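Local coordinates for protein hypoxanthine-guanine-xanthine phosphoribosyltransferase (Tritrichomonas foetus, PDB 1HGX) that salvages purine bases by transferring the phosphoribosyl group of phosphoribosyl diphosphate to hypoxanthine, guanine or xanthine in a magnesium-dependent reaction, giving IMP, GMP or XMP and diphosphate, at residues A[8-13]-A[169-174]; A[15-20]-A[158-163]; A[22-27]-A[57-62]. All coordinates share one frame; numbering follows the deposited sequence.

Contact 1 of 3, residues A[8-13]-A[169-174]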
loop_
_atom_site.group_PDB
_atom_site.type_symbol
_atom_site.label_atom_id
_atom_site.label_comp_id
_atom_site.label_asym_id
_atom_site.label_seq_id
_atom_site.Cartn_x
_atom_site.Cartn_y
_atom_site.Cartn_z
ATOM N N ASP A 8 9.673 -22.855 -1.075
ATOM C CA ASP A 8 10.345 -24.026 -0.529
ATOM C C ASP A 8 11.042 -23.743 0.797
ATOM O O ASP A 8 11.485 -24.667 1.475
ATOM C CB ASP A 8 11.337 -24.597 -1.548
ATOM C CG ASP A 8 10.646 -25.306 -2.704
ATOM O OD1 ASP A 8 10.144 -26.431 -2.494
ATOM O OD2 ASP A 8 10.598 -24.743 -3.819
ATOM N N ASP A 9 11.145 -22.466 1.160
ATOM C CA ASP A 9 11.783 -22.074 2.413
ATOM C C ASP A 9 10.781 -22.033 3.558
ATOM O O ASP A 9 11.117 -21.663 4.684
ATOM C CB ASP A 9 12.477 -20.722 2.257
ATOM C CG ASP A 9 13.531 -20.743 1.180
ATOM O OD1 ASP A 9 14.299 -21.728 1.124
ATOM O OD2 ASP A 9 13.589 -19.785 0.382
ATOM N N LEU A 10 9.542 -22.394 3.253
ATOM C CA LEU A 10 8.484 -22.426 4.248
ATOM C C LEU A 10 8.610 -23.736 4.982
ATOM O O LEU A 10 8.800 -24.771 4.355
ATOM C CB LEU A 10 7.100 -22.382 3.582
ATOM C CG LEU A 10 6.424 -21.040 3.303
ATOM C CD1 LEU A 10 6.054 -20.364 4.609
ATOM C CD2 LEU A 10 7.348 -20.158 2.492
ATOM N N GLU A 11 8.574 -23.682 6.306
ATOM C CA GLU A 11 8.624 -24.893 7.105
ATOM C C GLU A 11 7.201 -25.436 7.056
ATOM O O GLU A 11 6.983 -26.649 7.030
ATOM C CB GLU A 11 9.023 -24.576 8.544
ATOM C CG GLU A 11 8.929 -25.777 9.467
ATOM C CD GLU A 11 9.285 -25.441 10.887
ATOM O OE1 GLU A 11 10.458 -25.098 11.124
ATOM O OE2 GLU A 11 8.397 -25.522 11.763
ATOM N N ARG A 12 6.239 -24.515 7.068
ATOM C CA ARG A 12 4.822 -24.843 6.990
ATOM C C ARG A 12 3.960 -23.601 6.876
ATOM O O ARG A 12 4.370 -22.499 7.245
ATOM C CB ARG A 12 4.357 -25.697 8.167
ATOM C CG ARG A 12 4.585 -25.120 9.530
ATOM C CD ARG A 12 4.342 -26.228 10.523
ATOM N NE ARG A 12 4.746 -25.900 11.882
ATOM C CZ ARG A 12 3.980 -25.250 12.753
ATOM N NH1 ARG A 12 2.763 -24.835 12.410
ATOM N NH2 ARG A 12 4.403 -25.082 13.995
ATOM N N VAL A 13 2.776 -23.790 6.313
ATOM C CA VAL A 13 1.823 -22.715 6.116
ATOM C C VAL A 13 0.904 -22.695 7.315
ATOM O O VAL A 13 0.490 -23.756 7.792
ATOM C CB VAL A 13 0.967 -22.971 4.866
ATOM C CG1 VAL A 13 -0.101 -21.904 4.725
ATOM C CG2 VAL A 13 1.851 -23.024 3.626
ATOM N N ARG A 169 7.657 -11.499 0.654
ATOM C CA ARG A 169 6.450 -10.669 0.777
ATOM C C ARG A 169 5.328 -11.130 -0.121
ATOM O O ARG A 169 4.162 -10.997 0.221
ATOM C CB ARG A 169 6.719 -9.231 0.347
ATOM C CG ARG A 169 7.651 -8.458 1.191
ATOM C CD ARG A 169 7.675 -7.025 0.707
ATOM N NE ARG A 169 8.635 -6.269 1.489
ATOM C CZ ARG A 169 9.926 -6.195 1.200
ATOM N NH1 ARG A 169 10.406 -6.818 0.131
ATOM N NH2 ARG A 169 10.744 -5.547 2.014
ATOM N N ASN A 170 5.702 -11.550 -1.321
ATOM C CA ASN A 170 4.760 -11.988 -2.349
ATOM C C ASN A 170 4.015 -13.299 -2.097
ATOM O O ASN A 170 3.034 -13.586 -2.783
ATOM C CB ASN A 170 5.472 -12.069 -3.703
ATOM C CG ASN A 170 6.565 -13.122 -3.721
ATOM O OD1 ASN A 170 7.599 -12.966 -3.071
ATOM N ND2 ASN A 170 6.343 -14.196 -4.455
ATOM N N LEU A 171 4.489 -14.110 -1.153
ATOM C CA LEU A 171 3.829 -15.378 -0.847
ATOM C C LEU A 171 2.369 -15.135 -0.502
ATOM O O LEU A 171 2.055 -14.244 0.285
ATOM C CB LEU A 171 4.519 -16.072 0.324
ATOM C CG LEU A 171 5.659 -17.022 -0.036
ATOM C CD1 LEU A 171 6.512 -16.467 -1.162
ATOM C CD2 LEU A 171 6.485 -17.276 1.189
ATOM N N PRO A 172 1.455 -15.914 -1.087
ATOM C CA PRO A 172 0.021 -15.760 -0.835
ATOM C C PRO A 172 -0.459 -16.384 0.485
ATOM O O PRO A 172 -1.662 -16.504 0.723
ATOM C CB PRO A 172 -0.601 -16.448 -2.047
ATOM C CG PRO A 172 0.340 -17.575 -2.291
ATOM C CD PRO A 172 1.694 -16.912 -2.152
ATOM N N VAL A 173 0.481 -16.756 1.344
ATOM C CA VAL A 173 0.155 -17.380 2.618
ATOM C C VAL A 173 0.988 -16.776 3.745
ATOM O O VAL A 173 1.943 -16.036 3.513
ATOM C CB VAL A 173 0.480 -18.908 2.594
ATOM C CG1 VAL A 173 -0.293 -19.617 1.492
ATOM C CG2 VAL A 173 1.980 -19.128 2.407
ATOM N N ILE A 174 0.597 -17.083 4.972
ATOM C CA ILE A 174 1.342 -16.655 6.143
ATOM C C ILE A 174 1.959 -17.977 6.611
ATOM O O ILE A 174 1.252 -18.966 6.791
ATOM C CB ILE A 174 0.401 -16.062 7.208
ATOM C CG1 ILE A 174 -0.065 -14.666 6.764
ATOM C CG2 ILE A 174 1.083 -16.025 8.577
ATOM C CD1 ILE A 174 -1.152 -14.091 7.630
#
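V13 and V173 bring their branched side chains together where strand 10-15 pairs with the antiparallel strand 174-177, the central strand of the small three-stranded sheet beside the purine site. In phosphoribosyltransferases of this family such a small element, built from both chain ends, forms the hood over the base. The CB of V13 carries CG1 anti to the backbone N (chi1 175°), and this methyl rests on V173 CB at 3.7 Å while also approaching I174 O. V13 CG2 lies 4.1 Å from V173 CG2, and the two side chains cross nearly at right angles. Short beta-branched residues suit this place, V173 being buried and V13 at the exposed margin, because they cover one another without long flexible arms. Beyond the valines, L10 and L171 lie alongside each other, pointing opposite ways, and L10 also packs on I158 of strand 157-158, the other edge of the sheet. R12 points away from 169-174 and forms a salt bridge with E153; E11, at the corner of the chain, pairs with R155. In the leucine pair a single methyl from each residue makes the contact, L10 CD2 against L171 CD2 at 3.3 Å, tighter than usual for two carbons.

Contact 2 of 3, residues A[15-20]-A[158-163]; sequences YNQDDI and IGYGFD. With 5GP (guanosine-5'-monophosphate), chain C.
Y160 takes up a left-handed backbone conformation at the crest of a tight type I' turn, and from there its ring reaches helix 17-35. I20 CG2 sits over one face of that ring in a CH-pi contact, 4.0 Å from the centroid and displaced toward the rim, with Y160 CZ its nearest atom at 3.7 Å. The ring is carried out to the helix because Y160 CG lies anti to the backbone N (chi1 -170°). Q17, one turn earlier than I20, brings OE1 obliquely to within 3.9 Å of Y160 CE1, its amide plane inclined 57° to the ring; that same oxygen accepts a hydrogen bond from Q21. Tyrosine suits the place because its flat body meets a buried aliphatic branch while its hydroxyl hydrogen-bonds to D55.

The turn leads from strand 157-158 of the small sheet, which probably corresponds to the hood of this phosphoribosyltransferase family, and lies at its junction with the main domain. Paired bonds between G159 and F162 close it, and the positive phi angles of G159 and G161 are ones that glycine accepts readily. F162, which closes the turn, and D163 after it lie against GMP: D163 O is 3.2 Å from N2 of the guanine, and F162 CB is 3.7 Å from the same nitrogen. D163 probably also binds magnesium, as in related enzymes. On the helix side, N16 and D19 form a capping box. D19 N donates to N16 OD1 at 2.9 Å, and N16 N returns a bond to D19 OD2 at 3.0 Å with an N-H...O angle of 163°, meeting the carboxylate from above its plane.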
loop_
_atom_site.group_PDB
_atom_site.type_symbol
_atom_site.label_atom_id
_atom_site.label_comp_id
_atom_site.label_asym_id
_atom_site.label_seq_id
_atom_site.Cartn_x
_atom_site.Cartn_y
_atom_site.Cartn_z
ATOM N N TYR A 15 -1.710 -20.134 7.446
ATOM C CA TYR A 15 -2.986 -19.704 6.865
ATOM C C TYR A 15 -2.805 -19.516 5.381
ATOM O O TYR A 15 -1.804 -18.959 4.946
ATOM C CB TYR A 15 -3.457 -18.376 7.482
ATOM C CG TYR A 15 -3.648 -18.450 8.972
ATOM C CD1 TYR A 15 -4.744 -19.109 9.522
ATOM C CD2 TYR A 15 -2.689 -17.941 9.835
ATOM C CE1 TYR A 15 -4.868 -19.269 10.893
ATOM C CE2 TYR A 15 -2.807 -18.095 11.203
ATOM C CZ TYR A 15 -3.893 -18.762 11.724
ATOM O OH TYR A 15 -3.987 -18.932 13.086
ATOM N N ASN A 16 -3.743 -20.035 4.603
ATOM C CA ASN A 16 -3.690 -19.905 3.149
ATOM C C ASN A 16 -4.457 -18.651 2.716
ATOM O O ASN A 16 -5.128 -18.025 3.532
ATOM C CB ASN A 16 -4.246 -21.165 2.465
ATOM C CG ASN A 16 -5.657 -21.498 2.905
ATOM O OD1 ASN A 16 -6.582 -20.714 2.709
ATOM N ND2 ASN A 16 -5.828 -22.669 3.508
ATOM N N GLN A 17 -4.398 -18.317 1.431
ATOM C CA GLN A 17 -5.065 -17.115 0.935
ATOM C C GLN A 17 -6.564 -17.119 1.224
ATOM O O GLN A 17 -7.145 -16.074 1.509
ATOM C CB GLN A 17 -4.777 -16.906 -0.560
ATOM C CG GLN A 17 -4.943 -15.451 -1.064
ATOM C CD GLN A 17 -4.057 -14.430 -0.327
ATOM O OE1 GLN A 17 -4.559 -13.549 0.381
ATOM N NE2 GLN A 17 -2.763 -14.533 -0.503
ATOM N N ASP A 18 -7.178 -18.297 1.214
ATOM C CA ASP A 18 -8.606 -18.402 1.498
ATOM C C ASP A 18 -8.908 -18.006 2.940
ATOM O O ASP A 18 -9.875 -17.284 3.192
ATOM C CB ASP A 18 -9.117 -19.818 1.211
ATOM C CG ASP A 18 -9.033 -20.182 -0.268
ATOM O OD1 ASP A 18 -9.441 -19.348 -1.113
ATOM O OD2 ASP A 18 -8.552 -21.295 -0.587
ATOM N N ASP A 19 -8.067 -18.449 3.876
ATOM C CA ASP A 19 -8.248 -18.122 5.293
ATOM C C ASP A 19 -8.084 -16.625 5.505
ATOM O O ASP A 19 -8.847 -16.005 6.231
ATOM C CB ASP A 19 -7.214 -18.840 6.165
ATOM C CG ASP A 19 -7.270 -20.354 6.033
ATOM O OD1 ASP A 19 -8.376 -20.903 5.839
ATOM O OD2 ASP A 19 -6.199 -20.991 6.131
ATOM N N ILE A 20 -7.048 -16.068 4.895
ATOM C CA ILE A 20 -6.726 -14.649 4.997
ATOM C C ILE A 20 -7.872 -13.794 4.485
ATOM O O ILE A 20 -8.369 -12.932 5.201
ATOM C CB ILE A 20 -5.422 -14.340 4.204
ATOM C CG1 ILE A 20 -4.222 -14.986 4.911
ATOM C CG2 ILE A 20 -5.225 -12.834 4.021
ATOM C CD1 ILE A 20 -2.976 -15.063 4.053
ATOM N N ILE A 158 6.538 -15.366 7.876
ATOM C CA ILE A 158 6.891 -14.948 6.533
ATOM C C ILE A 158 5.659 -15.007 5.605
ATOM O O ILE A 158 4.707 -15.744 5.886
ATOM C CB ILE A 158 8.074 -15.857 6.044
ATOM C CG1 ILE A 158 9.127 -15.014 5.353
ATOM C CG2 ILE A 158 7.604 -17.047 5.215
ATOM C CD1 ILE A 158 9.752 -14.014 6.269
ATOM N N GLY A 159 5.632 -14.160 4.572
ATOM C CA GLY A 159 4.531 -14.163 3.615
ATOM C C GLY A 159 3.468 -13.087 3.769
ATOM O O GLY A 159 3.325 -12.471 4.832
ATOM N N TYR A 160 2.750 -12.827 2.681
ATOM C CA TYR A 160 1.675 -11.836 2.659
ATOM C C TYR A 160 2.108 -10.512 3.292
ATOM O O TYR A 160 1.475 -10.008 4.224
ATOM C CB TYR A 160 0.439 -12.405 3.377
ATOM C CG TYR A 160 -0.803 -11.560 3.217
ATOM C CD1 TYR A 160 -1.361 -11.337 1.957
ATOM C CD2 TYR A 160 -1.413 -10.967 4.327
ATOM C CE1 TYR A 160 -2.503 -10.539 1.810
ATOM C CE2 TYR A 160 -2.542 -10.176 4.188
ATOM C CZ TYR A 160 -3.079 -9.967 2.932
ATOM O OH TYR A 160 -4.206 -9.198 2.818
ATOM N N GLY A 161 3.195 -9.951 2.780
ATOM C CA GLY A 161 3.700 -8.710 3.324
ATOM C C GLY A 161 4.879 -8.896 4.265
ATOM O O GLY A 161 5.719 -8.000 4.368
ATOM N N PHE A 162 4.928 -10.021 4.986
ATOM C CA PHE A 162 6.033 -10.300 5.916
ATOM C C PHE A 162 7.247 -10.758 5.120
ATOM O O PHE A 162 7.163 -11.731 4.368
ATOM C CB PHE A 162 5.666 -11.413 6.901
ATOM C CG PHE A 162 4.575 -11.049 7.860
ATOM C CD1 PHE A 162 4.786 -10.091 8.841
ATOM C CD2 PHE A 162 3.338 -11.674 7.794
ATOM C CE1 PHE A 162 3.779 -9.762 9.744
ATOM C CE2 PHE A 162 2.324 -11.350 8.697
ATOM C CZ PHE A 162 2.545 -10.392 9.673
ATOM N N ASP A 163 8.373 -10.069 5.292
ATOM C CA ASP A 163 9.598 -10.409 4.574
ATOM C C ASP A 163 10.721 -10.839 5.502
ATOM O O ASP A 163 10.650 -10.667 6.721
ATOM C CB ASP A 163 10.108 -9.195 3.780
ATOM C CG ASP A 163 10.862 -8.194 4.658
ATOM O OD1 ASP A 163 10.206 -7.415 5.382
ATOM O OD2 ASP A 163 12.114 -8.197 4.643
HETATM P P 5GP C . 7.620 -5.579 18.722
HETATM O O1P 5GP C . 6.186 -5.854 18.957
HETATM O O2P 5GP C . 7.967 -4.171 18.924
HETATM O O3P 5GP C . 8.472 -6.538 19.449
HETATM O "O5'" 5GP C . 7.890 -6.011 17.248
HETATM C "C5'" 5GP C . 6.999 -5.828 16.156
HETATM C "C4'" 5GP C . 7.797 -5.409 14.988
HETATM O "O4'" 5GP C . 8.706 -6.422 14.525
HETATM C "C3'" 5GP C . 6.922 -5.058 13.824
HETATM O "O3'" 5GP C . 7.679 -4.125 13.062
HETATM C "C2'" 5GP C . 6.897 -6.358 13.118
HETATM O "O2'" 5GP C . 6.595 -6.156 11.747
HETATM C "C1'" 5GP C . 8.289 -6.972 13.280
HETATM N N9 5GP C . 8.178 -8.474 13.429
HETATM C C8 5GP C . 7.843 -9.161 14.586
HETATM N N7 5GP C . 7.755 -10.459 14.435
HETATM C C5 5GP C . 8.028 -10.683 13.083
HETATM C C6 5GP C . 7.951 -11.899 12.333
HETATM O O6 5GP C . 7.787 -13.038 12.766
HETATM N N1 5GP C . 8.089 -11.695 10.966
HETATM C C2 5GP C . 8.297 -10.454 10.373
HETATM N N2 5GP C . 8.529 -10.444 9.058
HETATM N N3 5GP C . 8.407 -9.301 11.078
HETATM C C4 5GP C . 8.231 -9.475 12.433
#

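Contact 3 of 3, residues A[22-27]-A[57-62]; sequences KRIREL and LKHLDF
Helix 17-35 lies against the turn that ends helix 50-57 in the phosphoribosyltransferase domain, and H59 carries the contact between 22-27 and 57-62. It follows K58 in a type I turn from L57 to L60, and its imidazole meets two consecutive helix residues. I24 CG2 comes obliquely to H59 ND1 at 3.8 Å, the two side chains crossing at about a right angle. R25 uses the aliphatic part of its chain, CG approaching H59 NE2 at 3.8 Å. The methylene holds this place because R25 CG stands anti to the carbonyl carbon (chi1 -72°), and the chain then bends at chi3 so that the guanidinium lies over K22 CA. The guanidinium plane of R25 is inclined 57° to the imidazole of H59.

I24 is a buried, branched residue that also packs on D55 and L56 of helix 50-57, whereas R25 is exposed and lends its methylene to the imidazole while its charged end stays at the surface. H59 combines a flat ring with a polar nitrogen: ND1 is hydrogen-bonded to D55 O, which fixes the ring's rotation. Another side of helix 17-35 carries a salt-bridge network in which E26 joins K22 and R23, while R23 also reaches backbone oxygens of C148 and G149. Both partners lie out of the carboxylate plane, K22 NZ on the syn side of E26 OE2 at 2.7 Å and R23 NH1 on the anti side of E26 OE1 at 2.9 Å.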
loop_
_atom_site.group_PDB
_atom_site.type_symbol
_atom_site.label_atom_id
_atom_site.label_comp_id
_atom_site.label_asym_id
_atom_site.label_seq_id
_atom_site.Cartn_x
_atom_site.Cartn_y
_atom_site.Cartn_z
ATOM N N LYS A 22 -11.011 -14.550 4.025
ATOM C CA LYS A 22 -12.218 -14.716 4.812
ATOM C C LYS A 22 -12.107 -13.817 6.055
ATOM O O LYS A 22 -13.043 -13.084 6.399
ATOM C CB LYS A 22 -12.353 -16.178 5.222
ATOM C CG LYS A 22 -13.475 -16.478 6.182
ATOM C CD LYS A 22 -13.541 -17.971 6.433
ATOM C CE LYS A 22 -14.627 -18.319 7.420
ATOM N NZ LYS A 22 -14.292 -17.837 8.782
ATOM N N ARG A 23 -10.953 -13.853 6.709
ATOM C CA ARG A 23 -10.732 -13.048 7.907
ATOM C C ARG A 23 -10.844 -11.549 7.611
ATOM O O ARG A 23 -11.415 -10.783 8.391
ATOM C CB ARG A 23 -9.352 -13.346 8.498
ATOM C CG ARG A 23 -9.135 -12.719 9.865
ATOM C CD ARG A 23 -10.068 -13.344 10.893
ATOM N NE ARG A 23 -9.995 -12.655 12.174
ATOM C CZ ARG A 23 -11.032 -12.100 12.784
ATOM N NH1 ARG A 23 -12.237 -12.152 12.237
ATOM N NH2 ARG A 23 -10.852 -11.461 13.931
ATOM N N ILE A 24 -10.268 -11.132 6.494
ATOM C CA ILE A 24 -10.317 -9.735 6.092
ATOM C C ILE A 24 -11.760 -9.278 5.888
ATOM O O ILE A 24 -12.119 -8.171 6.288
ATOM C CB ILE A 24 -9.468 -9.503 4.825
ATOM C CG1 ILE A 24 -7.986 -9.537 5.204
ATOM C CG2 ILE A 24 -9.827 -8.167 4.153
ATOM C CD1 ILE A 24 -7.072 -9.261 4.061
ATOM N N ARG A 25 -12.595 -10.126 5.288
ATOM C CA ARG A 25 -13.992 -9.758 5.079
ATOM C C ARG A 25 -14.665 -9.606 6.430
ATOM O O ARG A 25 -15.467 -8.700 6.618
ATOM C CB ARG A 25 -14.729 -10.808 4.246
ATOM C CG ARG A 25 -14.331 -10.831 2.780
ATOM C CD ARG A 25 -15.297 -11.677 1.946
ATOM N NE ARG A 25 -15.240 -13.100 2.278
ATOM C CZ ARG A 25 -14.437 -13.977 1.676
ATOM N NH1 ARG A 25 -13.623 -13.582 0.707
ATOM N NH2 ARG A 25 -14.435 -15.246 2.054
ATOM N N GLU A 26 -14.324 -10.487 7.370
ATOM C CA GLU A 26 -14.890 -10.442 8.724
ATOM C C GLU A 26 -14.473 -9.160 9.447
ATOM O O GLU A 26 -15.298 -8.503 10.095
ATOM C CB GLU A 26 -14.435 -11.656 9.544
ATOM C CG GLU A 26 -14.976 -12.981 9.028
ATOM C CD GLU A 26 -14.378 -14.192 9.719
ATOM O OE1 GLU A 26 -13.338 -14.070 10.395
ATOM O OE2 GLU A 26 -14.943 -15.287 9.564
ATOM N N LEU A 27 -13.191 -8.816 9.340
ATOM C CA LEU A 27 -12.666 -7.604 9.966
ATOM C C LEU A 27 -13.303 -6.360 9.361
ATOM O O LEU A 27 -13.731 -5.466 10.088
ATOM C CB LEU A 27 -11.142 -7.535 9.828
ATOM C CG LEU A 27 -10.368 -8.474 10.757
ATOM C CD1 LEU A 27 -8.881 -8.425 10.444
ATOM C CD2 LEU A 27 -10.642 -8.089 12.208
ATOM N N LEU A 57 -9.070 -2.065 2.786
ATOM C CA LEU A 57 -9.656 -0.895 2.135
ATOM C C LEU A 57 -10.536 -1.247 0.937
ATOM O O LEU A 57 -11.455 -0.503 0.605
ATOM C CB LEU A 57 -8.573 0.105 1.732
ATOM C CG LEU A 57 -8.296 1.267 2.697
ATOM C CD1 LEU A 57 -8.108 0.793 4.126
ATOM C CD2 LEU A 57 -7.081 2.036 2.215
ATOM N N LYS A 58 -10.269 -2.384 0.301
ATOM C CA LYS A 58 -11.075 -2.817 -0.836
ATOM C C LYS A 58 -12.464 -3.257 -0.372
ATOM O O LYS A 58 -13.366 -3.457 -1.185
ATOM C CB LYS A 58 -10.394 -3.964 -1.578
ATOM C CG LYS A 58 -9.191 -3.536 -2.363
ATOM C CD LYS A 58 -8.445 -4.739 -2.859
ATOM C CE LYS A 58 -7.174 -4.327 -3.567
ATOM N NZ LYS A 58 -6.320 -5.518 -3.796
ATOM N N HIS A 59 -12.623 -3.422 0.935
ATOM C CA HIS A 59 -13.890 -3.837 1.511
ATOM C C HIS A 59 -14.557 -2.750 2.321
ATOM O O HIS A 59 -15.592 -2.991 2.924
ATOM C CB HIS A 59 -13.686 -5.058 2.406
ATOM C CG HIS A 59 -13.209 -6.265 1.668
ATOM N ND1 HIS A 59 -11.882 -6.484 1.379
ATOM C CD2 HIS A 59 -13.891 -7.295 1.115
ATOM C CE1 HIS A 59 -11.761 -7.592 0.677
ATOM N NE2 HIS A 59 -12.965 -8.107 0.502
ATOM N N LEU A 60 -13.955 -1.572 2.381
ATOM C CA LEU A 60 -14.529 -0.484 3.157
ATOM C C LEU A 60 -15.283 0.466 2.246
ATOM O O LEU A 60 -14.693 1.297 1.558
ATOM C CB LEU A 60 -13.432 0.249 3.928
ATOM C CG LEU A 60 -13.132 -0.149 5.375
ATOM C CD1 LEU A 60 -13.625 -1.531 5.733
ATOM C CD2 LEU A 60 -11.652 -0.017 5.611
ATOM N N ASP A 61 -16.602 0.389 2.323
ATOM C CA ASP A 61 -17.483 1.182 1.486
ATOM C C ASP A 61 -17.939 2.505 2.103
ATOM O O ASP A 61 -19.129 2.800 2.128
ATOM C CB ASP A 61 -18.692 0.319 1.116
ATOM C CG ASP A 61 -19.447 0.845 -0.080
ATOM O OD1 ASP A 61 -18.812 1.433 -0.985
ATOM O OD2 ASP A 61 -20.684 0.661 -0.116
ATOM N N PHE A 62 -16.999 3.293 2.613
ATOM C CA PHE A 62 -17.323 4.586 3.213
ATOM C C PHE A 62 -16.142 5.548 3.110
ATOM O O PHE A 62 -15.028 5.143 2.769
ATOM C CB PHE A 62 -17.797 4.432 4.667
ATOM C CG PHE A 62 -16.852 3.660 5.552
ATOM C CD1 PHE A 62 -15.792 4.293 6.191
ATOM C CD2 PHE A 62 -17.055 2.301 5.787
ATOM C CE1 PHE A 62 -14.950 3.588 7.052
ATOM C CE2 PHE A 62 -16.213 1.582 6.650
ATOM C CZ PHE A 62 -15.161 2.229 7.283
#

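In the fold
The three contacts follow the N-terminal strand and the first half or so of the helix after it. Strand 10-15 supplies contact 1, and helix 17-35 carries contact 2 at its start and contact 3 further along. Their partners come in reverse order, so contact 3 is enclosed by contact 2, and contact 2 by contact 1. Contacts 1 and 2 have centres about 7 Å apart and are stitched together by the backbone of 158-163 and 169-174 beside the GMP site. Contact 3 lies about 16 Å from contact 2, centre to centre. Helix 17-35 thus runs from beside the small sheet, probably the hood, to the loop after helix 50-57, while contacts 1 and 3 both reach the second subunit.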